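Local coordinates for protein Exo-poly-alpha-D-galacturonosidase (Thermotoga maritima, PDB 3JUR) that probably cleaves the polygalacturonate chains of pectin from their ends, as a highly heat-active exopolygalacturonase of glycosyl hydrolase family 28, at residues D[249-253]-D[254-258]; D[288-292]-D[293-297]; D[349-352]-D[353-357]; D[428-432]-D[433-437]. One frame throughout, in Å; residues are numbered along the deposited sequence.

The four contacts follow one another along a beta-helix. Contacts 1 and 2 belong to adjacent coils and touch, Asp257 OD1 lying 2.8 Å from Ser292 OG; their strands 255-258 and 280-291 are parallel neighbours. Contact 1 is an apolar corner facing the core, contact 2 a serine-rich turn whose loop probably borders the active site. Contact 3, centred about 11 Å from the centre of contact 2, is the buried one, a corner with a valine inside and a water-linked, charged outside; the others are partly buried. Contact 4, farthest from the chain centre, is an antiparallel hairpin held by backbone bonds and an asparagine-arginine pair. All four approach the second subunit; contact 4 also meets a third.

Contact 1 (D[249-253]-D[254-258]); sequences MLIEK and CRFDT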
loop_
_atom_site.group_PDB
_atom_site.type_symbol
_atom_site.label_atom_id
_atom_site.label_comp_id
_atom_site.label_asym_id
_atom_site.label_seq_id
_atom_site.Cartn_x
_atom_site.Cartn_y
_atom_site.Cartn_z
ATOM N N MET D 249 -20.324 -21.485 -27.543
ATOM C CA MET D 249 -19.407 -20.836 -28.453
ATOM C C MET D 249 -18.044 -20.690 -27.803
ATOM O O MET D 249 -17.941 -20.415 -26.596
ATOM C CB MET D 249 -19.956 -19.470 -28.868
ATOM C CG MET D 249 -19.089 -18.700 -29.849
ATOM S SD MET D 249 -20.016 -17.345 -30.590
ATOM C CE MET D 249 -18.711 -16.436 -31.379
ATOM N N LEU D 250 -17.007 -20.881 -28.614
ATOM C CA LEU D 250 -15.628 -20.670 -28.200
ATOM C C LEU D 250 -14.967 -19.634 -29.093
ATOM O O LEU D 250 -15.052 -19.708 -30.319
ATOM C CB LEU D 250 -14.844 -21.991 -28.240
ATOM C CG LEU D 250 -13.325 -21.942 -28.055
ATOM C CD1 LEU D 250 -12.939 -21.414 -26.657
ATOM C CD2 LEU D 250 -12.721 -23.321 -28.315
ATOM N N ILE D 251 -14.338 -18.653 -28.465
ATOM C CA ILE D 251 -13.532 -17.647 -29.159
ATOM C C ILE D 251 -12.167 -17.693 -28.488
ATOM O O ILE D 251 -12.043 -17.364 -27.305
ATOM C CB ILE D 251 -14.115 -16.213 -29.022
ATOM C CG1 ILE D 251 -15.549 -16.142 -29.564
ATOM C CG2 ILE D 251 -13.202 -15.201 -29.723
ATOM C CD1 ILE D 251 -16.345 -14.894 -29.123
ATOM N N GLU D 252 -11.152 -18.118 -29.238
ATOM C CA GLU D 252 -9.828 -18.326 -28.660
ATOM C C GLU D 252 -8.706 -17.975 -29.626
ATOM O O GLU D 252 -8.870 -18.078 -30.847
ATOM C CB GLU D 252 -9.681 -19.768 -28.136
ATOM C CG GLU D 252 -9.634 -20.864 -29.208
ATOM C CD GLU D 252 -9.263 -22.235 -28.641
ATOM O OE1 GLU D 252 -9.149 -22.373 -27.397
ATOM O OE2 GLU D 252 -9.072 -23.180 -29.443
ATOM N N LYS D 253 -7.577 -17.540 -29.070
ATOM C CA LYS D 253 -6.349 -17.289 -29.836
ATOM C C LYS D 253 -6.505 -16.261 -30.963
ATOM O O LYS D 253 -5.741 -16.276 -31.928
ATOM C CB LYS D 253 -5.779 -18.617 -30.372
ATOM C CG LYS D 253 -4.994 -19.433 -29.348
ATOM C CD LYS D 253 -3.514 -19.045 -29.374
ATOM C CE LYS D 253 -2.894 -19.045 -27.970
ATOM N NZ LYS D 253 -2.545 -20.420 -27.506
ATOM N N CYS D 254 -7.487 -15.370 -30.839
ATOM C CA CYS D 254 -7.725 -14.331 -31.847
ATOM C C CYS D 254 -7.006 -13.012 -31.523
ATOM O O CYS D 254 -6.700 -12.727 -30.358
ATOM C CB CYS D 254 -9.229 -14.077 -32.025
ATOM S SG CYS D 254 -10.204 -15.531 -32.526
ATOM N N ARG D 255 -6.754 -12.223 -32.567
ATOM C CA ARG D 255 -6.173 -10.883 -32.458
ATOM C C ARG D 255 -7.185 -9.836 -32.937
ATOM O O ARG D 255 -7.793 -10.007 -33.999
ATOM C CB ARG D 255 -4.884 -10.786 -33.285
ATOM C CG ARG D 255 -4.410 -9.353 -33.536
ATOM C CD ARG D 255 -3.329 -8.902 -32.564
ATOM N NE ARG D 255 -2.022 -8.977 -33.211
ATOM C CZ ARG D 255 -1.287 -7.930 -33.578
ATOM N NH1 ARG D 255 -1.696 -6.688 -33.337
ATOM N NH2 ARG D 255 -0.118 -8.132 -34.176
ATOM N N PHE D 256 -7.346 -8.760 -32.159
ATOM C CA PHE D 256 -8.344 -7.715 -32.428
ATOM C C PHE D 256 -7.773 -6.302 -32.418
ATOM O O PHE D 256 -7.062 -5.908 -31.487
ATOM C CB PHE D 256 -9.456 -7.719 -31.372
ATOM C CG PHE D 256 -10.210 -9.013 -31.258
ATOM C CD1 PHE D 256 -11.386 -9.211 -31.978
ATOM C CD2 PHE D 256 -9.771 -10.011 -30.396
ATOM C CE1 PHE D 256 -12.094 -10.402 -31.860
ATOM C CE2 PHE D 256 -10.473 -11.197 -30.256
ATOM C CZ PHE D 256 -11.632 -11.403 -31.002
ATOM N N ASP D 257 -8.125 -5.549 -33.455
ATOM C CA ASP D 257 -8.041 -4.099 -33.466
ATOM C C ASP D 257 -9.378 -3.619 -34.048
ATOM O O ASP D 257 -9.620 -3.761 -35.259
ATOM C CB ASP D 257 -6.870 -3.638 -34.327
ATOM C CG ASP D 257 -6.634 -2.136 -34.255
ATOM O OD1 ASP D 257 -7.337 -1.426 -33.502
ATOM O OD2 ASP D 257 -5.722 -1.669 -34.960
ATOM N N THR D 258 -10.249 -3.092 -33.185
ATOM C CA THR D 258 -11.643 -2.826 -33.570
ATOM C C THR D 258 -12.062 -1.372 -33.410
ATOM O O THR D 258 -11.515 -0.652 -32.584
ATOM C CB THR D 258 -12.638 -3.730 -32.804
ATOM O OG1 THR D 258 -12.491 -3.543 -31.388
ATOM C CG2 THR D 258 -12.405 -5.185 -33.136
#
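Ile251, Cys254 and Phe256 make a local apolar cluster round the inside of a corner, where strand 249-252 gives way to strand 255-258 within one coil of the beta-helix. The contact is made by branches and edges rather than flat faces. CG2 of Ile251 is the shared element: it lies 4.1 Å from Cys254 SG and 4.3 Å from Phe256 CZ, reaching the ring at its edge and near its plane. Because this methyl stands anti to the backbone N of Ile251 (CG1, at chi1 -58°, takes the place beside that N), it projects along the chain toward the next strand. Cys254 SG also lies 3.3 Å from Glu252 O, which places the sulfur close under the bend. The turn itself is made by Lys253, whose backbone adopts a left-handed conformation (phi 58°, psi 24°); its long side chain leaves on the outer side, while Ile251, Cys254 and Phe256 stay buried. Glu252, also turned outward, is held by a salt bridge to Arg286. Two backbone atoms flanking the corner are bonded by one side chain of the following coil: Asn288 accepts from Cys254 N through OD1 and donates to Ile251 O through ND2, so a single amide braces both arms of the bend. Ile251 and Phe256 both rest on Val263 across the interior, and Phe256 also on Val290. Strand 224-233 lies on one flank and strand 280-291 on the other, both parallel to these strands, while Arg255 packs on Leu289 of the second subunit.

Contact 2 (D[288-292]-D[293-297]); sequences NLVIS and QASHG
Chi1 of -175° carries Ser292 OG round beside its own carbonyl carbon, opposite the backbone N, so that hydroxyl and carbonyl oxygen of one residue both reach the amide of Ser295. Ser295 has much the same torsion (chi1 176°), which swings its OG forward over the residues that follow. The bonds made this way are modest. Ser295 N donates to Ser292 O at 3.3 Å and to Ser292 OG at 3.1 Å, both weak, the first closing a turn whose middle residues, Gln293 and Ala294, have the backbone angles of type I. Ser295 OG in turn accepts from Gly297 N at 3.3 Å in an ST turn, and this bond is straighter, with an angle of 156° at the hydrogen. Two turns thus run into each other, sharing Ser295. The hydroxyl of Ser292 also lies 3.4 Å from Ser295 CB, and behind it CG1 of Val290 approaches the same CB at 4.3 Å, a light apolar touch at the end of strand 280-291. Gln293 sends its side chain outward. Neither hydroxyl depends on this contact alone: Ser292 OG is bonded to Asp257 OD1 and to Thr258 N of the preceding coil, and Ser295 OG to Ser262 OG. The Ser-His-Gly sequence at 295-297 probably corresponds to the Gly-His-Gly motif of family 28, and His296 touches Asp260 and Asp261, consistent with a place at the catalytic cleft. A two-acceptor amide held weakly and a straighter ST-turn bond, with both buried hydroxyls also bonded to neighbouring residues, would set the path of the backbone leading to and from that histidine.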
loop_
_atom_site.group_PDB
_atom_site.type_symbol
_atom_site.label_atom_id
_atom_site.label_comp_id
_atom_site.label_asym_id
_atom_site.label_seq_id
_atom_site.Cartn_x
_atom_site.Cartn_y
_atom_site.Cartn_z
ATOM N N ASN D 288 -7.118 -14.692 -25.968
ATOM C CA ASN D 288 -7.170 -13.696 -27.037
ATOM C C ASN D 288 -6.314 -12.482 -26.740
ATOM O O ASN D 288 -5.951 -12.230 -25.585
ATOM C CB ASN D 288 -8.604 -13.233 -27.290
ATOM C CG ASN D 288 -9.517 -14.366 -27.673
ATOM O OD1 ASN D 288 -9.432 -14.905 -28.777
ATOM N ND2 ASN D 288 -10.409 -14.731 -26.766
ATOM N N LEU D 289 -6.015 -11.726 -27.796
ATOM C CA LEU D 289 -5.196 -10.534 -27.692
ATOM C C LEU D 289 -5.862 -9.362 -28.405
ATOM O O LEU D 289 -6.105 -9.416 -29.610
ATOM C CB LEU D 289 -3.792 -10.790 -28.258
ATOM C CG LEU D 289 -2.808 -9.615 -28.344
ATOM C CD1 LEU D 289 -2.526 -9.005 -26.952
ATOM C CD2 LEU D 289 -1.514 -10.021 -29.040
ATOM N N VAL D 290 -6.176 -8.316 -27.643
ATOM C CA VAL D 290 -6.687 -7.076 -28.215
ATOM C C VAL D 290 -5.624 -5.998 -28.023
ATOM O O VAL D 290 -5.293 -5.651 -26.895
ATOM C CB VAL D 290 -8.027 -6.629 -27.552
ATOM C CG1 VAL D 290 -8.596 -5.359 -28.241
ATOM C CG2 VAL D 290 -9.054 -7.761 -27.569
ATOM N N ILE D 291 -5.067 -5.491 -29.116
ATOM C CA ILE D 291 -4.214 -4.297 -29.037
ATOM C C ILE D 291 -4.884 -3.238 -29.892
ATOM O O ILE D 291 -4.791 -3.262 -31.122
ATOM C CB ILE D 291 -2.752 -4.543 -29.489
ATOM C CG1 ILE D 291 -2.123 -5.696 -28.695
ATOM C CG2 ILE D 291 -1.930 -3.254 -29.362
ATOM C CD1 ILE D 291 -0.731 -6.119 -29.190
ATOM N N SER D 292 -5.595 -2.332 -29.229
ATOM C CA SER D 292 -6.536 -1.475 -29.932
ATOM C C SER D 292 -6.906 -0.218 -29.154
ATOM O O SER D 292 -7.756 -0.252 -28.262
ATOM C CB SER D 292 -7.796 -2.283 -30.268
ATOM O OG SER D 292 -8.696 -1.526 -31.051
ATOM N N GLN D 293 -6.263 0.889 -29.505
ATOM C CA GLN D 293 -6.639 2.208 -29.007
ATOM C C GLN D 293 -8.118 2.506 -29.282
ATOM O O GLN D 293 -8.819 3.071 -28.431
ATOM C CB GLN D 293 -5.767 3.275 -29.667
ATOM C CG GLN D 293 -6.099 4.690 -29.248
ATOM C CD GLN D 293 -5.109 5.240 -28.257
ATOM O OE1 GLN D 293 -4.192 5.982 -28.638
ATOM N NE2 GLN D 293 -5.271 4.880 -26.974
ATOM N N ALA D 294 -8.583 2.102 -30.466
ATOM C CA ALA D 294 -9.943 2.385 -30.921
ATOM C C ALA D 294 -11.045 1.560 -30.237
ATOM O O ALA D 294 -12.209 1.975 -30.234
ATOM C CB ALA D 294 -10.025 2.235 -32.453
ATOM N N SER D 295 -10.692 0.403 -29.668
ATOM C CA SER D 295 -11.685 -0.499 -29.082
ATOM C C SER D 295 -12.457 0.135 -27.929
ATOM O O SER D 295 -11.865 0.710 -27.027
ATOM C CB SER D 295 -11.041 -1.811 -28.611
ATOM O OG SER D 295 -12.000 -2.640 -27.971
ATOM N N HIS D 296 -13.778 -0.004 -27.962
ATOM C CA HIS D 296 -14.659 0.520 -26.912
ATOM C C HIS D 296 -14.792 -0.415 -25.708
ATOM O O HIS D 296 -15.408 -0.057 -24.696
ATOM C CB HIS D 296 -16.045 0.803 -27.496
ATOM C CG HIS D 296 -16.075 1.934 -28.478
ATOM N ND1 HIS D 296 -17.242 2.581 -28.825
ATOM C CD2 HIS D 296 -15.087 2.543 -29.178
ATOM C CE1 HIS D 296 -16.972 3.532 -29.704
ATOM N NE2 HIS D 296 -15.670 3.531 -29.931
ATOM N N GLY D 297 -14.235 -1.618 -25.827
ATOM C CA GLY D 297 -14.297 -2.612 -24.771
ATOM C C GLY D 297 -13.689 -3.941 -25.190
ATOM O O GLY D 297 -13.801 -4.353 -26.348
#

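Contact 3 (D[349-352]-D[353-357]); sequences VNVS and EEVIR
Val351 packs tightly into the bend on its inner side, while Ser352 and Glu353 meet through water on the outer one. With CG1 anti to the backbone N (chi1 177°), the valine lays that methyl 3.6 Å from Glu354 O, and the same methyl meets Val355 CG2 at 4.1 Å. One branch therefore touches both the backbone and the side chain of the returning arm. Val355 continues this buried patch onto Leu381 and Ala383. The chain here is the corner between strand 337-349 and strand 357-359, where one coil of the beta-helix passes from one sheet to the next, and Val351 fills the inside of the turn. On the opposite flank packing gives way to bridging. Glu353 folds back at chi1 -63° and chi2 -66°, bringing OE2 to a water at 2.6 Å; that water also donates to Ser352 OG at 2.8 Å. The carboxylate has a second mate in Lys387. With an alanine in place of Glu353, Lys387 would probably lose its counter-charge here and the water one of its two anchors, leaving Ser352 more loosely tied. Glu354 is gripped by arginines: its OE1 forms a salt bridge with Arg324 and another with Arg357 NH2, the latter through a weak hydrogen bond of 3.3 Å, and its OE2 pairs with Arg391.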
loop_
_atom_site.group_PDB
_atom_site.type_symbol
_atom_site.label_atom_id
_atom_site.label_comp_id
_atom_site.label_asym_id
_atom_site.label_seq_id
_atom_site.Cartn_x
_atom_site.Cartn_y
_atom_site.Cartn_z
ATOM N N VAL D 349 -3.746 -3.496 -20.093
ATOM C CA VAL D 349 -2.695 -2.486 -19.961
ATOM C C VAL D 349 -3.003 -1.219 -20.747
ATOM O O VAL D 349 -3.458 -1.280 -21.891
ATOM C CB VAL D 349 -1.248 -3.073 -20.220
ATOM C CG1 VAL D 349 -1.294 -4.521 -20.652
ATOM C CG2 VAL D 349 -0.422 -2.231 -21.177
ATOM N N ASN D 350 -2.794 -0.076 -20.095
ATOM C CA ASN D 350 -3.093 1.245 -20.668
ATOM C C ASN D 350 -4.567 1.424 -21.071
ATOM O O ASN D 350 -4.874 1.897 -22.171
ATOM C CB ASN D 350 -2.141 1.571 -21.830
ATOM C CG ASN D 350 -0.709 1.808 -21.366
ATOM O OD1 ASN D 350 -0.473 2.409 -20.318
ATOM N ND2 ASN D 350 0.256 1.349 -22.154
ATOM N N VAL D 351 -5.475 1.017 -20.179
ATOM C CA VAL D 351 -6.902 1.308 -20.338
ATOM C C VAL D 351 -7.116 2.833 -20.306
ATOM O O VAL D 351 -6.527 3.519 -19.475
ATOM C CB VAL D 351 -7.742 0.611 -19.243
ATOM C CG1 VAL D 351 -9.218 0.980 -19.372
ATOM C CG2 VAL D 351 -7.561 -0.913 -19.302
ATOM N N SER D 352 -7.936 3.366 -21.214
ATOM C CA SER D 352 -8.127 4.831 -21.294
ATOM C C SER D 352 -9.381 5.394 -20.588
ATOM O O SER D 352 -9.354 6.525 -20.111
ATOM C CB SER D 352 -8.074 5.318 -22.742
ATOM O OG SER D 352 -9.137 4.749 -23.484
ATOM N N GLU D 353 -10.462 4.622 -20.524
ATOM C CA GLU D 353 -11.706 5.095 -19.894
ATOM C C GLU D 353 -11.981 4.416 -18.553
ATOM O O GLU D 353 -11.609 4.952 -17.510
ATOM C CB GLU D 353 -12.909 4.948 -20.843
ATOM C CG GLU D 353 -12.792 5.793 -22.120
ATOM C CD GLU D 353 -12.833 7.298 -21.848
ATOM O OE1 GLU D 353 -13.580 7.731 -20.948
ATOM O OE2 GLU D 353 -12.117 8.053 -22.532
ATOM N N GLU D 354 -12.637 3.250 -18.578
ATOM C CA GLU D 354 -12.936 2.514 -17.352
ATOM C C GLU D 354 -12.459 1.084 -17.486
ATOM O O GLU D 354 -12.718 0.448 -18.499
ATOM C CB GLU D 354 -14.442 2.513 -17.028
ATOM C CG GLU D 354 -15.102 3.883 -16.933
ATOM C CD GLU D 354 -15.803 4.307 -18.222
ATOM O OE1 GLU D 354 -16.078 3.441 -19.088
ATOM O OE2 GLU D 354 -16.096 5.512 -18.357
ATOM N N VAL D 355 -11.776 0.571 -16.467
ATOM C CA VAL D 355 -11.316 -0.806 -16.503
ATOM C C VAL D 355 -12.521 -1.743 -16.433
ATOM O O VAL D 355 -12.647 -2.672 -17.232
ATOM C CB VAL D 355 -10.308 -1.125 -15.367
ATOM C CG1 VAL D 355 -9.884 -2.596 -15.431
ATOM C CG2 VAL D 355 -9.086 -0.208 -15.434
ATOM N N ILE D 356 -13.406 -1.477 -15.473
ATOM C CA ILE D 356 -14.647 -2.225 -15.287
ATOM C C ILE D 356 -15.820 -1.234 -15.307
ATOM O O ILE D 356 -15.867 -0.298 -14.511
ATOM C CB ILE D 356 -14.634 -3.030 -13.962
ATOM C CG1 ILE D 356 -13.528 -4.100 -13.989
ATOM C CG2 ILE D 356 -15.993 -3.674 -13.699
ATOM C CD1 ILE D 356 -13.101 -4.572 -12.596
ATOM N N ARG D 357 -16.753 -1.451 -16.232
ATOM C CA ARG D 357 -17.888 -0.572 -16.412
ATOM C C ARG D 357 -19.193 -1.355 -16.409
ATOM O O ARG D 357 -19.370 -2.278 -17.202
ATOM C CB ARG D 357 -17.766 0.207 -17.733
ATOM C CG ARG D 357 -18.943 1.146 -18.013
ATOM C CD ARG D 357 -18.776 2.431 -17.241
ATOM N NE ARG D 357 -19.908 3.351 -17.350
ATOM C CZ ARG D 357 -20.106 4.222 -18.336
ATOM N NH1 ARG D 357 -21.168 5.014 -18.303
ATOM N NH2 ARG D 357 -19.265 4.303 -19.358
HETATM O O HOH W 1 -10.412 7.142 -24.309
#

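Contact 4 (D[428-432]-D[433-437]); sequences NVIMN and GSRFE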
loop_
_atom_site.group_PDB
_atom_site.type_symbol
_atom_site.label_atom_id
_atom_site.label_comp_id
_atom_site.label_asym_id
_atom_site.label_seq_id
_atom_site.Cartn_x
_atom_site.Cartn_y
_atom_site.Cartn_z
ATOM N N ASN D 428 -9.203 -9.190 -1.166
ATOM C CA ASN D 428 -7.784 -9.209 -1.543
ATOM C C ASN D 428 -7.498 -8.406 -2.835
ATOM O O ASN D 428 -7.057 -8.963 -3.856
ATOM C CB ASN D 428 -7.258 -10.663 -1.635
ATOM C CG ASN D 428 -5.765 -10.736 -1.945
ATOM O OD1 ASN D 428 -4.978 -9.934 -1.434
ATOM N ND2 ASN D 428 -5.366 -11.701 -2.791
ATOM N N VAL D 429 -7.776 -7.100 -2.784
ATOM C CA VAL D 429 -7.561 -6.205 -3.937
ATOM C C VAL D 429 -6.576 -5.085 -3.619
ATOM O O VAL D 429 -6.515 -4.591 -2.491
ATOM C CB VAL D 429 -8.872 -5.550 -4.472
ATOM C CG1 VAL D 429 -9.831 -6.593 -5.031
ATOM C CG2 VAL D 429 -9.541 -4.714 -3.377
ATOM N N ILE D 430 -5.801 -4.703 -4.628
ATOM C CA ILE D 430 -4.952 -3.527 -4.551
ATOM C C ILE D 430 -5.478 -2.557 -5.603
ATOM O O ILE D 430 -5.621 -2.914 -6.777
ATOM C CB ILE D 430 -3.449 -3.867 -4.772
ATOM C CG1 ILE D 430 -2.973 -4.905 -3.741
ATOM C CG2 ILE D 430 -2.591 -2.594 -4.724
ATOM C CD1 ILE D 430 -1.521 -5.406 -3.917
ATOM N N MET D 431 -5.792 -1.343 -5.168
ATOM C CA MET D 431 -6.348 -0.315 -6.044
ATOM C C MET D 431 -5.577 0.967 -5.855
ATOM O O MET D 431 -5.641 1.558 -4.782
ATOM C CB MET D 431 -7.816 -0.054 -5.710
ATOM C CG MET D 431 -8.761 -1.067 -6.264
ATOM S SD MET D 431 -10.331 -0.283 -6.695
ATOM C CE MET D 431 -10.743 -1.332 -8.068
ATOM N N ASN D 432 -4.860 1.393 -6.895
ATOM C CA ASN D 432 -3.980 2.569 -6.829
ATOM C C ASN D 432 -3.222 2.661 -5.499
ATOM O O ASN D 432 -3.250 3.692 -4.824
ATOM C CB ASN D 432 -4.763 3.871 -7.097
ATOM C CG ASN D 432 -5.559 3.828 -8.401
ATOM O OD1 ASN D 432 -5.147 3.216 -9.391
ATOM N ND2 ASN D 432 -6.724 4.461 -8.392
ATOM N N GLY D 433 -2.572 1.563 -5.110
ATOM C CA GLY D 433 -1.740 1.561 -3.909
ATOM C C GLY D 433 -2.418 1.203 -2.597
ATOM O O GLY D 433 -1.736 0.895 -1.619
ATOM N N SER D 434 -3.749 1.242 -2.572
ATOM C CA SER D 434 -4.513 0.882 -1.378
ATOM C C SER D 434 -4.832 -0.607 -1.383
ATOM O O SER D 434 -5.404 -1.121 -2.341
ATOM C CB SER D 434 -5.818 1.687 -1.294
ATOM O OG SER D 434 -5.596 2.986 -0.778
ATOM N N ARG D 435 -4.459 -1.289 -0.309
ATOM C CA ARG D 435 -4.735 -2.702 -0.164
ATOM C C ARG D 435 -6.017 -2.892 0.635
ATOM O O ARG D 435 -6.170 -2.327 1.717
ATOM C CB ARG D 435 -3.576 -3.402 0.553
ATOM C CG ARG D 435 -3.269 -4.782 0.001
ATOM C CD ARG D 435 -2.862 -5.761 1.093
ATOM N NE ARG D 435 -3.982 -6.620 1.487
ATOM C CZ ARG D 435 -4.259 -7.793 0.918
ATOM N NH1 ARG D 435 -3.492 -8.249 -0.066
ATOM N NH2 ARG D 435 -5.297 -8.516 1.333
ATOM N N PHE D 436 -6.933 -3.685 0.100
ATOM C CA PHE D 436 -8.141 -4.031 0.830
ATOM C C PHE D 436 -8.246 -5.536 0.960
ATOM O O PHE D 436 -8.376 -6.236 -0.047
ATOM C CB PHE D 436 -9.380 -3.485 0.112
ATOM C CG PHE D 436 -9.392 -1.991 -0.025
ATOM C CD1 PHE D 436 -9.841 -1.187 1.019
ATOM C CD2 PHE D 436 -8.947 -1.386 -1.194
ATOM C CE1 PHE D 436 -9.850 0.190 0.898
ATOM C CE2 PHE D 436 -8.954 -0.005 -1.327
ATOM C CZ PHE D 436 -9.406 0.788 -0.279
ATOM N N GLU D 437 -8.181 -6.035 2.193
ATOM C CA GLU D 437 -8.539 -7.421 2.461
ATOM C C GLU D 437 -10.021 -7.623 2.133
ATOM O O GLU D 437 -10.374 -8.588 1.457
ATOM C CB GLU D 437 -8.244 -7.814 3.913
ATOM C CG GLU D 437 -8.564 -9.287 4.235
ATOM C CD GLU D 437 -8.560 -9.598 5.732
ATOM O OE1 GLU D 437 -7.606 -9.185 6.429
ATOM O OE2 GLU D 437 -9.516 -10.266 6.211
#
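Asn428 and Arg435 meet at an angle on one side of a beta hairpin, amide and guanidinium planes turned 29° from each other. OD1 comes to the guanidinium edge, 23° out of its plane as seen from NH1, and takes two donors: NH1 at 2.6 Å, nearly in line with the C=O, and NH2 at 3.1 Å, a weak bond. Arg435 reaches it because its chain bends at chi2 and chi3 (chi3 100°), curling the head back over the partner strand. En route CG of Arg435 crosses Ile430 CG1 at 3.8 Å. A lysine in place of Arg435 would probably leave Asn428 OD1 with at most one of its two donors, the amide then held mainly through ND2 and Asp407. On the other face, which Met431 and Ser434 share, Val429 CG2 presses on Phe436 CB at 3.7 Å and meets the ring obliquely. Backbone bonds tie the strands, the straightest from Phe436 N to Val429 O at 2.8 Å. A type I' turn, Met431 to Ser434, closes the hairpin, with Gly433 at angles where a side chain would clash with the preceding carbonyl. Asn428 and Val429 both face Phe436 in a G1 beta bulge, and Asn428 N donates to Glu437 O. Strand 429-431 adds parallel to strand 408-411; around it Asn428 ND2 bonds to Asp407, Gly433 N to Glu411 and Asn432 OD1 to the backbone N of Ala413. Strand 434-436 meets the third subunit, Ser434 OG bonding to Arg435 N of that chain, while Ile430 packs on Gly433 of the second.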